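Local coordinates for protein 5-ketofructose reductase (Gluconobacter sp., PDB 7COL) that probably catalyses the NADPH-dependent reduction of 5-ketofructose to fructose, as a member of the shikimate dehydrogenase family, at residues K110-S115 and L249-N254; A207-E212 and T232-D237; E219-D224 and T244-L249. All coordinates share one frame; numbering follows the deposited sequence.

From the N terminus, the chain first builds the substrate-binding domain, then enters helix 110-119, whose first turns make contact 1 only after 133 further residues have passed, when helix 248-264 packs against them. The whole six-stranded parallel sheet of the Rossmann-type domain lies within that loop, and contacts 2 and 3 are both nested in it. Contact 2 joins the loop and short strand at 207-212 to helix 233-241. Contact 3 closes the beta-alpha-beta unit around the same helix by pairing strand 221-224 with strand 245-246. Contacts 2 and 3 cross, since their segments alternate along the chain. Contacts 1 and 3 share Leu-249 and touch NADPH; Thr-232 and Asp-224 link contacts 2 and 3.

Contact 1 of 3, residues K110-S115 and L249-N254; sequences KGFLAS and LGMLVN. With NDP (NADPH dihydro-nicotinamide-adenine-dinucleotide phosphate), chain C.
Met-251 lies side by side with Phe-112 of helix 110-119, its chain extended beyond CG (chi2 180°) and pointing the same way as the phenylalanine. Its CG passes 3.7 Å from Ser-115 OG, and the terminal CE reaches the edge of the Phe-112 ring, near the ring plane, 3.7 Å from CD1. Phe-112 carries its ring anti to the backbone N (chi1 163°), a torsion that lays it against Ile-139 and Leu-143 of helix 134-145. At the backbones, the approach is close: Gly-111 CA makes a C-H...O contact of 3.3 Å with Met-251 O, where a beta carbon on the glycine would clash with that oxygen. Asn-254, one turn on, faces the same helix. Its CB rests on Gly-111, its amide carbon CG lies 3.7 Å from Ala-114 CB, and ND2 gives a weak hydrogen bond of 3.5 Å to Gly-111 O. The same ND2 stands 2.7 Å from Ser-115 OG. With Met-251 cut back to an alanine, the edge of Phe-112 would probably lose its methyl neighbour and a gap open beside Ser-115 OG. On the cofactor side, Met-251 CB is 3.8 Å from N7N of NADPH. The short helical segments cross at 110° with axes 7.3 Å apart, a close helix-helix crossing at Gly-111, beside the nicotinamide end of the cofactor site in the Rossmann-type domain.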
loop_
_atom_site.group_PDB
_atom_site.type_symbol
_atom_site.label_atom_id
_atom_site.label_comp_id
_atom_site.label_asym_id
_atom_site.label_seq_id
_atom_site.Cartn_x
_atom_site.Cartn_y
_atom_site.Cartn_z
ATOM N N LYS A 110 13.384 18.765 -11.750
ATOM C CA LYS A 110 14.564 18.366 -10.998
ATOM C C LYS A 110 15.241 17.139 -11.587
ATOM O O LYS A 110 16.451 16.979 -11.437
ATOM C CB LYS A 110 14.240 18.126 -9.508
ATOM C CG LYS A 110 13.884 19.389 -8.737
ATOM C CD LYS A 110 13.709 19.146 -7.248
ATOM C CE LYS A 110 13.099 20.360 -6.551
ATOM N NZ LYS A 110 13.944 21.592 -6.613
ATOM N N GLY A 111 14.447 16.254 -12.200
ATOM C CA GLY A 111 14.976 15.121 -12.978
ATOM C C GLY A 111 15.876 15.649 -14.086
ATOM O O GLY A 111 17.046 15.260 -14.181
ATOM N N PHE A 112 15.341 16.576 -14.885
ATOM C CA PHE A 112 16.127 17.286 -15.891
ATOM C C PHE A 112 17.430 17.839 -15.335
ATOM O O PHE A 112 18.489 17.608 -15.921
ATOM C CB PHE A 112 15.354 18.436 -16.522
ATOM C CG PHE A 112 16.233 19.420 -17.248
ATOM C CD1 PHE A 112 16.748 19.115 -18.502
ATOM C CD2 PHE A 112 16.564 20.646 -16.661
ATOM C CE1 PHE A 112 17.572 20.023 -19.169
ATOM C CE2 PHE A 112 17.383 21.555 -17.322
ATOM C CZ PHE A 112 17.883 21.239 -18.574
ATOM N N LEU A 113 17.332 18.592 -14.235
ATOM C CA LEU A 113 18.487 19.265 -13.647
ATOM C C LEU A 113 19.577 18.293 -13.203
ATOM O O LEU A 113 20.756 18.545 -13.438
ATOM C CB LEU A 113 18.047 20.168 -12.493
ATOM C CG LEU A 113 19.068 21.131 -11.888
ATOM C CD1 LEU A 113 19.501 22.201 -12.887
ATOM C CD2 LEU A 113 18.481 21.771 -10.637
ATOM N N ALA A 114 19.177 17.196 -12.553
ATOM C CA ALA A 114 20.106 16.138 -12.186
ATOM C C ALA A 114 20.829 15.593 -13.437
ATOM O O ALA A 114 22.061 15.510 -13.455
ATOM C CB ALA A 114 19.388 15.022 -11.417
ATOM N N SER A 115 20.057 15.279 -14.480
ATOM C CA SER A 115 20.582 14.820 -15.772
ATOM C C SER A 115 21.522 15.857 -16.373
ATOM O O SER A 115 22.622 15.494 -16.816
ATOM C CB SER A 115 19.458 14.493 -16.759
ATOM O OG SER A 115 18.793 13.287 -16.399
ATOM N N LEU A 249 14.065 9.590 -20.440
ATOM C CA LEU A 249 14.061 8.357 -19.599
ATOM C C LEU A 249 14.975 8.546 -18.388
ATOM O O LEU A 249 14.575 8.246 -17.264
ATOM C CB LEU A 249 14.447 7.087 -20.410
ATOM C CG LEU A 249 14.310 5.670 -19.811
ATOM C CD1 LEU A 249 14.086 4.629 -20.900
ATOM C CD2 LEU A 249 15.520 5.281 -18.964
ATOM N N GLY A 250 16.191 9.049 -18.618
ATOM C CA GLY A 250 17.136 9.374 -17.533
ATOM C C GLY A 250 16.557 10.397 -16.554
ATOM O O GLY A 250 16.766 10.287 -15.338
ATOM N N MET A 251 15.809 11.366 -17.096
ATOM C CA MET A 251 15.129 12.405 -16.305
ATOM C C MET A 251 14.072 11.839 -15.364
ATOM O O MET A 251 13.953 12.274 -14.221
ATOM C CB MET A 251 14.512 13.453 -17.227
ATOM C CG MET A 251 15.567 14.232 -17.992
ATOM S SD MET A 251 14.806 15.439 -19.062
ATOM C CE MET A 251 16.145 15.845 -20.173
ATOM N N LEU A 252 13.313 10.862 -15.849
ATOM C CA LEU A 252 12.304 10.179 -15.031
ATOM C C LEU A 252 12.938 9.362 -13.913
ATOM O O LEU A 252 12.456 9.386 -12.778
ATOM C CB LEU A 252 11.423 9.276 -15.892
ATOM C CG LEU A 252 9.904 9.235 -15.690
ATOM C CD1 LEU A 252 9.346 8.049 -16.466
ATOM C CD2 LEU A 252 9.448 9.174 -14.233
ATOM N N VAL A 253 14.023 8.657 -14.235
ATOM C CA VAL A 253 14.809 7.930 -13.235
ATOM C C VAL A 253 15.276 8.881 -12.133
ATOM O O VAL A 253 15.170 8.552 -10.953
ATOM C CB VAL A 253 16.011 7.182 -13.868
ATOM C CG1 VAL A 253 16.907 6.565 -12.802
ATOM C CG2 VAL A 253 15.521 6.097 -14.811
ATOM N N ASN A 254 15.772 10.058 -12.532
ATOM C CA ASN A 254 16.268 11.042 -11.585
ATOM C C ASN A 254 15.182 11.620 -10.685
ATOM O O ASN A 254 15.428 11.791 -9.489
ATOM C CB ASN A 254 17.038 12.154 -12.299
ATOM C CG ASN A 254 18.407 11.708 -12.765
ATOM O OD1 ASN A 254 19.017 10.813 -12.171
ATOM N ND2 ASN A 254 18.909 12.338 -13.831
HETATM P PA NDP C . 1.452 20.369 -21.798
HETATM O O1A NDP C . 0.220 19.876 -22.527
HETATM O O2A NDP C . 1.295 21.118 -20.493
HETATM O O5B NDP C . 2.299 21.303 -22.808
HETATM C C5B NDP C . 2.542 20.881 -24.151
HETATM C C4B NDP C . 3.511 21.851 -24.813
HETATM O O4B NDP C . 3.983 21.282 -26.034
HETATM C C3B NDP C . 2.842 23.156 -25.197
HETATM O O3B NDP C . 3.761 24.235 -24.988
HETATM C C2B NDP C . 2.569 23.016 -26.682
HETATM O O2B NDP C . 2.488 24.268 -27.367
HETATM C C1B NDP C . 3.747 22.174 -27.131
HETATM N N9A NDP C . 3.458 21.427 -28.374
HETATM C C8A NDP C . 2.806 20.244 -28.457
HETATM N N7A NDP C . 2.699 19.837 -29.744
HETATM C C5A NDP C . 3.309 20.769 -30.506
HETATM C C6A NDP C . 3.578 20.968 -31.952
HETATM N N6A NDP C . 3.151 20.048 -32.848
HETATM N N1A NDP C . 4.250 22.089 -32.348
HETATM C C2A NDP C . 4.684 23.011 -31.468
HETATM N N3A NDP C . 4.477 22.892 -30.136
HETATM C C4A NDP C . 3.810 21.817 -29.602
HETATM O O3 NDP C . 2.467 19.128 -21.601
HETATM P PN NDP C . 3.560 19.076 -20.406
HETATM O O1N NDP C . 2.845 18.638 -19.140
HETATM O O2N NDP C . 4.345 20.360 -20.420
HETATM O O5D NDP C . 4.550 17.861 -20.831
HETATM C C5D NDP C . 5.241 17.825 -22.082
HETATM C C4D NDP C . 5.953 16.482 -22.240
HETATM O O4D NDP C . 6.976 16.344 -21.248
HETATM C C3D NDP C . 5.018 15.289 -22.071
HETATM O O3D NDP C . 5.176 14.457 -23.223
HETATM C C2D NDP C . 5.458 14.583 -20.792
HETATM O O2D NDP C . 5.408 13.162 -20.945
HETATM C C1D NDP C . 6.892 15.073 -20.584
HETATM N N1N NDP C . 7.386 15.174 -19.192
HETATM C C2N NDP C . 8.509 14.479 -18.895
HETATM C C3N NDP C . 9.088 14.503 -17.614
HETATM C C7N NDP C . 10.343 13.695 -17.329
HETATM O O7N NDP C . 10.798 13.630 -16.182
HETATM N N7N NDP C . 10.951 13.047 -18.340
HETATM C C4N NDP C . 8.474 15.303 -16.632
HETATM C C5N NDP C . 7.319 16.030 -16.952
HETATM C C6N NDP C . 6.793 15.953 -18.249
HETATM P P2B NDP C . 1.171 25.196 -27.254
HETATM O O1X NDP C . 1.369 25.896 -25.930
HETATM O O2X NDP C . 1.267 26.122 -28.450
HETATM O O3X NDP C . 0.019 24.221 -27.286
#

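Contact 2 of 3, residues A207-E212 and T232-D237; sequences AAPPVE and TRFLKD
Phe-234 reaches from the first turn of helix 233-241 toward the loop at 207-212, and Pro-209 meets it at the root. The phenylalanine CB lies 3.9 Å from Pro-209 CD, and the same proline carbon is 4.1 Å from CG and also close to CD1. The side chains of Phe-234 and Pro-209 cross at about a right angle, with Pro-209 CG above one ring face, offset toward the rim. Farther out, CE1 comes 3.9 Å from CG1 of Val-211, another nearly perpendicular meeting. On its other flank, CD2 packs against the carboxylate of Asp-224. With CG anti to the backbone N (chi1 -171°), the ring also reaches Val-222 of strand 221-224 and Leu-194 and Asn-196 of strand 193-196. The ring thus packs helix 233-241, the crossover of a beta-alpha-beta unit, on the sheet of the Rossmann-type domain, while the loop with Pro-209 and Pro-210 covers its near side. Thr-232 is the N-cap, its OG1 accepting a weak bond from Leu-235 N and also hydrogen-bonded to Asp-224 OD2. Two waters bridge other amides of the first turn to the loop: both donate to Ala-207 O, one accepting from Phe-234 N at 2.8 Å and the other from Arg-233 N at 2.7 Å. Beside them, Ala-208 CB touches Arg-233 CG at 3.7 Å, while the bent arginine chain turns its NH2 to Asn-206 OD1.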
loop_
_atom_site.group_PDB
_atom_site.type_symbol
_atom_site.label_atom_id
_atom_site.label_comp_id
_atom_site.label_asym_id
_atom_site.label_seq_id
_atom_site.Cartn_x
_atom_site.Cartn_y
_atom_site.Cartn_z
ATOM N N ALA A 207 8.672 12.087 -35.308
ATOM C CA ALA A 207 8.287 13.505 -35.211
ATOM C C ALA A 207 9.328 14.330 -34.437
ATOM O O ALA A 207 9.784 13.916 -33.371
ATOM C CB ALA A 207 6.903 13.654 -34.589
ATOM N N ALA A 208 9.695 15.485 -34.993
ATOM C CA ALA A 208 10.735 16.346 -34.424
ATOM C C ALA A 208 10.270 17.807 -34.288
ATOM O O ALA A 208 9.448 18.264 -35.089
ATOM C CB ALA A 208 12.012 16.265 -35.253
ATOM N N PRO A 209 10.757 18.526 -33.248
ATOM C CA PRO A 209 10.471 19.963 -33.148
ATOM C C PRO A 209 10.994 20.728 -34.373
ATOM O O PRO A 209 12.085 20.413 -34.845
ATOM C CB PRO A 209 11.218 20.371 -31.877
ATOM C CG PRO A 209 11.150 19.147 -31.035
ATOM C CD PRO A 209 11.341 18.013 -31.991
ATOM N N PRO A 210 10.190 21.666 -34.929
ATOM C CA PRO A 210 10.689 22.451 -36.074
ATOM C C PRO A 210 11.850 23.383 -35.686
ATOM O O PRO A 210 11.657 24.545 -35.310
ATOM C CB PRO A 210 9.446 23.213 -36.570
ATOM C CG PRO A 210 8.434 23.113 -35.474
ATOM C CD PRO A 210 8.741 21.873 -34.702
ATOM N N VAL A 211 13.060 22.837 -35.738
ATOM C CA VAL A 211 14.263 23.632 -35.466
ATOM C C VAL A 211 15.331 23.435 -36.546
ATOM O O VAL A 211 15.522 22.326 -37.056
ATOM C CB VAL A 211 14.766 23.567 -33.973
ATOM C CG1 VAL A 211 14.093 22.467 -33.148
ATOM C CG2 VAL A 211 16.295 23.523 -33.837
ATOM N N GLU A 212 15.969 24.550 -36.912
ATOM C CA GLU A 212 17.175 24.564 -37.727
ATOM C C GLU A 212 18.283 23.922 -36.909
ATOM O O GLU A 212 18.886 24.563 -36.047
ATOM C CB GLU A 212 17.549 26.001 -38.098
ATOM C CG GLU A 212 18.364 26.116 -39.374
ATOM C CD GLU A 212 19.363 27.263 -39.364
ATOM O OE1 GLU A 212 19.051 28.345 -38.811
ATOM O OE2 GLU A 212 20.465 27.081 -39.929
ATOM N N THR A 232 14.530 10.188 -29.178
ATOM C CA THR A 232 13.636 10.886 -30.120
ATOM C C THR A 232 14.421 11.274 -31.385
ATOM O O THR A 232 15.652 11.203 -31.396
ATOM C CB THR A 232 13.014 12.158 -29.502
ATOM O OG1 THR A 232 14.061 13.052 -29.090
ATOM C CG2 THR A 232 12.158 11.815 -28.318
ATOM N N ARG A 233 13.702 11.640 -32.447
ATOM C CA ARG A 233 14.306 12.150 -33.687
ATOM C C ARG A 233 15.232 13.340 -33.393
ATOM O O ARG A 233 16.355 13.401 -33.903
ATOM C CB ARG A 233 13.202 12.545 -34.691
ATOM C CG ARG A 233 13.645 12.997 -36.093
ATOM C CD ARG A 233 14.428 11.939 -36.867
ATOM N NE ARG A 233 13.769 10.625 -36.831
ATOM C CZ ARG A 233 14.394 9.458 -36.952
ATOM N NH1 ARG A 233 15.713 9.408 -37.124
ATOM N NH2 ARG A 233 13.694 8.331 -36.895
ATOM N N PHE A 234 14.736 14.261 -32.559
ATOM C CA PHE A 234 15.467 15.433 -32.054
ATOM C C PHE A 234 16.846 15.076 -31.489
ATOM O O PHE A 234 17.839 15.651 -31.923
ATOM C CB PHE A 234 14.608 16.139 -31.004
ATOM C CG PHE A 234 15.138 17.466 -30.544
ATOM C CD1 PHE A 234 15.428 18.488 -31.460
ATOM C CD2 PHE A 234 15.289 17.719 -29.175
ATOM C CE1 PHE A 234 15.888 19.723 -31.019
ATOM C CE2 PHE A 234 15.740 18.947 -28.725
ATOM C CZ PHE A 234 16.039 19.956 -29.647
ATOM N N LEU A 235 16.906 14.106 -30.569
ATOM C CA LEU A 235 18.179 13.685 -29.975
ATOM C C LEU A 235 19.062 12.834 -30.882
ATOM O O LEU A 235 20.290 12.842 -30.739
ATOM C CB LEU A 235 17.961 12.946 -28.638
ATOM C CG LEU A 235 17.438 13.708 -27.414
ATOM C CD1 LEU A 235 17.512 12.816 -26.185
ATOM C CD2 LEU A 235 18.183 15.013 -27.158
ATOM N N LYS A 236 18.444 12.070 -31.776
ATOM C CA LYS A 236 19.195 11.297 -32.774
ATOM C C LYS A 236 19.882 12.260 -33.753
ATOM O O LYS A 236 21.066 12.095 -34.070
ATOM C CB LYS A 236 18.298 10.286 -33.496
ATOM C CG LYS A 236 17.782 9.165 -32.591
ATOM C CD LYS A 236 17.301 7.939 -33.361
ATOM C CE LYS A 236 15.920 8.086 -33.978
ATOM N NZ LYS A 236 15.500 6.777 -34.563
ATOM N N ASP A 237 19.157 13.294 -34.168
ATOM C CA ASP A 237 19.722 14.331 -35.052
ATOM C C ASP A 237 20.820 15.164 -34.389
ATOM O O ASP A 237 21.866 15.364 -34.989
ATOM C CB ASP A 237 18.626 15.228 -35.624
ATOM C CG ASP A 237 17.764 14.520 -36.662
ATOM O OD1 ASP A 237 18.214 13.521 -37.267
ATOM O OD2 ASP A 237 16.631 14.985 -36.889
HETATM O O HOH W 1 12.092 14.452 -31.768
HETATM O O HOH W 2 11.003 11.532 -32.265
#

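Contact 3 of 3, residues E219-D224 and T244-L249; sequences ETVVAD and TTLDGL. With NDP (NADPH dihydro-nicotinamide-adenine-dinucleotide phosphate), chain C.
Val-222 O receives two groups from the neighbouring strand: Leu-246 N hydrogen-bonds to it at 3.0 Å, lying in the carbonyl plane, and Thr-245 CA adds a C-H...O contact of 3.1 Å. Val-222 N in turn donates to Thr-244 O over 3.0 Å in a nearly straight bond (174°), and Asp-224 N donates to Leu-246 O. These bonds make strands 221-224 and 245-246 parallel neighbours in the Rossmann-type sheet, with 245-246 the edge strand within this chain. At the N-terminal end of the pair, a water lies between Thr-220 O and Thr-244 N, accepting from the latter. On one face, Ala-223 CB meets Leu-246 CB at 4.1 Å. Leu-246 CG stands anti to its carbonyl carbon (chi1 -62°), a turn that brings CD1 within 3.9 Å of Val-221 CG1, both side chains packing against Val-119 of helix 110-119. On the other face, Val-222 and Thr-245 pack against helix 233-241. Asp-224 is held by Thr-232, Asn-196 and the amide of Ile-226, while Asp-247 caps helix 248-264 through Gly-250 N. Beyond the strand, Gly-248 O accepts a hydrogen bond from N7N of NADPH at 3.0 Å. The carboxamide's N-H is thus read by a backbone carbonyl, which would favour one rotation of the nicotinamide amide.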
loop_
_atom_site.group_PDB
_atom_site.type_symbol
_atom_site.label_atom_id
_atom_site.label_comp_id
_atom_site.label_asym_id
_atom_site.label_seq_id
_atom_site.Cartn_x
_atom_site.Cartn_y
_atom_site.Cartn_z
ATOM N N GLU A 219 29.118 21.895 -29.109
ATOM C CA GLU A 219 29.198 22.145 -27.664
ATOM C C GLU A 219 27.844 22.414 -27.004
ATOM O O GLU A 219 27.751 22.375 -25.779
ATOM C CB GLU A 219 30.180 23.295 -27.339
ATOM C CG GLU A 219 31.599 23.153 -27.888
ATOM C CD GLU A 219 32.189 21.761 -27.710
ATOM O OE1 GLU A 219 32.403 21.346 -26.551
ATOM O OE2 GLU A 219 32.433 21.079 -28.732
ATOM N N THR A 220 26.810 22.683 -27.807
ATOM C CA THR A 220 25.438 22.867 -27.306
ATOM C C THR A 220 24.939 21.565 -26.668
ATOM O O THR A 220 24.966 20.508 -27.307
ATOM C CB THR A 220 24.470 23.264 -28.435
ATOM O OG1 THR A 220 25.059 24.289 -29.252
ATOM C CG2 THR A 220 23.113 23.764 -27.864
ATOM N N VAL A 221 24.517 21.640 -25.404
ATOM C CA VAL A 221 23.907 20.494 -24.729
ATOM C C VAL A 221 22.429 20.442 -25.122
ATOM O O VAL A 221 21.699 21.434 -24.973
ATOM C CB VAL A 221 24.098 20.543 -23.190
ATOM C CG1 VAL A 221 23.328 19.419 -22.500
ATOM C CG2 VAL A 221 25.574 20.439 -22.827
ATOM N N VAL A 222 22.002 19.292 -25.650
ATOM C CA VAL A 222 20.650 19.150 -26.191
ATOM C C VAL A 222 19.899 18.110 -25.360
ATOM O O VAL A 222 20.367 16.989 -25.209
ATOM C CB VAL A 222 20.666 18.820 -27.708
ATOM C CG1 VAL A 222 19.252 18.689 -28.262
ATOM C CG2 VAL A 222 21.391 19.915 -28.483
ATOM N N ALA A 223 18.747 18.507 -24.822
ATOM C CA ALA A 223 17.985 17.687 -23.864
ATOM C C ALA A 223 16.531 17.561 -24.299
ATOM O O ALA A 223 15.984 18.460 -24.933
ATOM C CB ALA A 223 18.054 18.304 -22.466
ATOM N N ASP A 224 15.900 16.457 -23.914
ATOM C CA ASP A 224 14.555 16.180 -24.336
ATOM C C ASP A 224 13.784 15.522 -23.193
ATOM O O ASP A 224 14.255 14.556 -22.598
ATOM C CB ASP A 224 14.584 15.259 -25.563
ATOM C CG ASP A 224 13.303 15.301 -26.351
ATOM O OD1 ASP A 224 12.219 15.409 -25.737
ATOM O OD2 ASP A 224 13.370 15.229 -27.596
ATOM N N THR A 244 26.380 16.552 -27.247
ATOM C CA THR A 244 26.072 15.813 -26.031
ATOM C C THR A 244 24.565 15.938 -25.782
ATOM O O THR A 244 24.020 17.042 -25.806
ATOM C CB THR A 244 26.901 16.360 -24.859
ATOM O OG1 THR A 244 28.287 16.221 -25.182
ATOM C CG2 THR A 244 26.607 15.592 -23.558
ATOM N N THR A 245 23.905 14.796 -25.581
ATOM C CA THR A 245 22.448 14.746 -25.434
ATOM C C THR A 245 21.994 14.101 -24.118
ATOM O O THR A 245 22.736 13.325 -23.506
ATOM C CB THR A 245 21.755 14.025 -26.610
ATOM O OG1 THR A 245 22.125 12.638 -26.633
ATOM C CG2 THR A 245 22.113 14.675 -27.943
ATOM N N LEU A 246 20.774 14.442 -23.705
ATOM C CA LEU A 246 20.177 13.959 -22.454
ATOM C C LEU A 246 18.722 13.607 -22.688
ATOM O O LEU A 246 17.935 14.450 -23.157
ATOM C CB LEU A 246 20.297 15.025 -21.360
ATOM C CG LEU A 246 21.709 15.455 -20.936
ATOM C CD1 LEU A 246 21.620 16.788 -20.210
ATOM C CD2 LEU A 246 22.410 14.387 -20.093
ATOM N N ASP A 247 18.363 12.368 -22.344
ATOM C CA ASP A 247 17.054 11.818 -22.686
ATOM C C ASP A 247 16.062 11.858 -21.532
ATOM O O ASP A 247 16.463 11.890 -20.368
ATOM C CB ASP A 247 17.185 10.393 -23.239
ATOM C CG ASP A 247 17.732 9.414 -22.218
ATOM O OD1 ASP A 247 16.996 9.014 -21.302
ATOM O OD2 ASP A 247 18.911 9.031 -22.334
ATOM N N GLY A 248 14.775 11.832 -21.869
ATOM C CA GLY A 248 13.716 11.972 -20.878
ATOM C C GLY A 248 13.544 10.740 -19.996
ATOM O O GLY A 248 12.952 10.837 -18.921
ATOM N N LEU A 249 14.065 9.590 -20.440
ATOM C CA LEU A 249 14.061 8.357 -19.599
ATOM C C LEU A 249 14.975 8.546 -18.388
ATOM O O LEU A 249 14.575 8.246 -17.264
ATOM C CB LEU A 249 14.447 7.087 -20.410
ATOM C CG LEU A 249 14.310 5.670 -19.811
ATOM C CD1 LEU A 249 14.086 4.629 -20.900
ATOM C CD2 LEU A 249 15.520 5.281 -18.964
HETATM P PA NDP C . 1.452 20.369 -21.798
HETATM O O1A NDP C . 0.220 19.876 -22.527
HETATM O O2A NDP C . 1.295 21.118 -20.493
HETATM O O5B NDP C . 2.299 21.303 -22.808
HETATM C C5B NDP C . 2.542 20.881 -24.151
HETATM C C4B NDP C . 3.511 21.851 -24.813
HETATM O O4B NDP C . 3.983 21.282 -26.034
HETATM C C3B NDP C . 2.842 23.156 -25.197
HETATM O O3B NDP C . 3.761 24.235 -24.988
HETATM C C2B NDP C . 2.569 23.016 -26.682
HETATM O O2B NDP C . 2.488 24.268 -27.367
HETATM C C1B NDP C . 3.747 22.174 -27.131
HETATM N N9A NDP C . 3.458 21.427 -28.374
HETATM C C8A NDP C . 2.806 20.244 -28.457
HETATM N N7A NDP C . 2.699 19.837 -29.744
HETATM C C5A NDP C . 3.309 20.769 -30.506
HETATM C C6A NDP C . 3.578 20.968 -31.952
HETATM N N6A NDP C . 3.151 20.048 -32.848
HETATM N N1A NDP C . 4.250 22.089 -32.348
HETATM C C2A NDP C . 4.684 23.011 -31.468
HETATM N N3A NDP C . 4.477 22.892 -30.136
HETATM C C4A NDP C . 3.810 21.817 -29.602
HETATM O O3 NDP C . 2.467 19.128 -21.601
HETATM P PN NDP C . 3.560 19.076 -20.406
HETATM O O1N NDP C . 2.845 18.638 -19.140
HETATM O O2N NDP C . 4.345 20.360 -20.420
HETATM O O5D NDP C . 4.550 17.861 -20.831
HETATM C C5D NDP C . 5.241 17.825 -22.082
HETATM C C4D NDP C . 5.953 16.482 -22.240
HETATM O O4D NDP C . 6.976 16.344 -21.248
HETATM C C3D NDP C . 5.018 15.289 -22.071
HETATM O O3D NDP C . 5.176 14.457 -23.223
HETATM C C2D NDP C . 5.458 14.583 -20.792
HETATM O O2D NDP C . 5.408 13.162 -20.945
HETATM C C1D NDP C . 6.892 15.073 -20.584
HETATM N N1N NDP C . 7.386 15.174 -19.192
HETATM C C2N NDP C . 8.509 14.479 -18.895
HETATM C C3N NDP C . 9.088 14.503 -17.614
HETATM C C7N NDP C . 10.343 13.695 -17.329
HETATM O O7N NDP C . 10.798 13.630 -16.182
HETATM N N7N NDP C . 10.951 13.047 -18.340
HETATM C C4N NDP C . 8.474 15.303 -16.632
HETATM C C5N NDP C . 7.319 16.030 -16.952
HETATM C C6N NDP C . 6.793 15.953 -18.249
HETATM P P2B NDP C . 1.171 25.196 -27.254
HETATM O O1X NDP C . 1.369 25.896 -25.930
HETATM O O2X NDP C . 1.267 26.122 -28.450
HETATM O O3X NDP C . 0.019 24.221 -27.286
HETATM O O HOH W 3 27.381 19.021 -26.747
#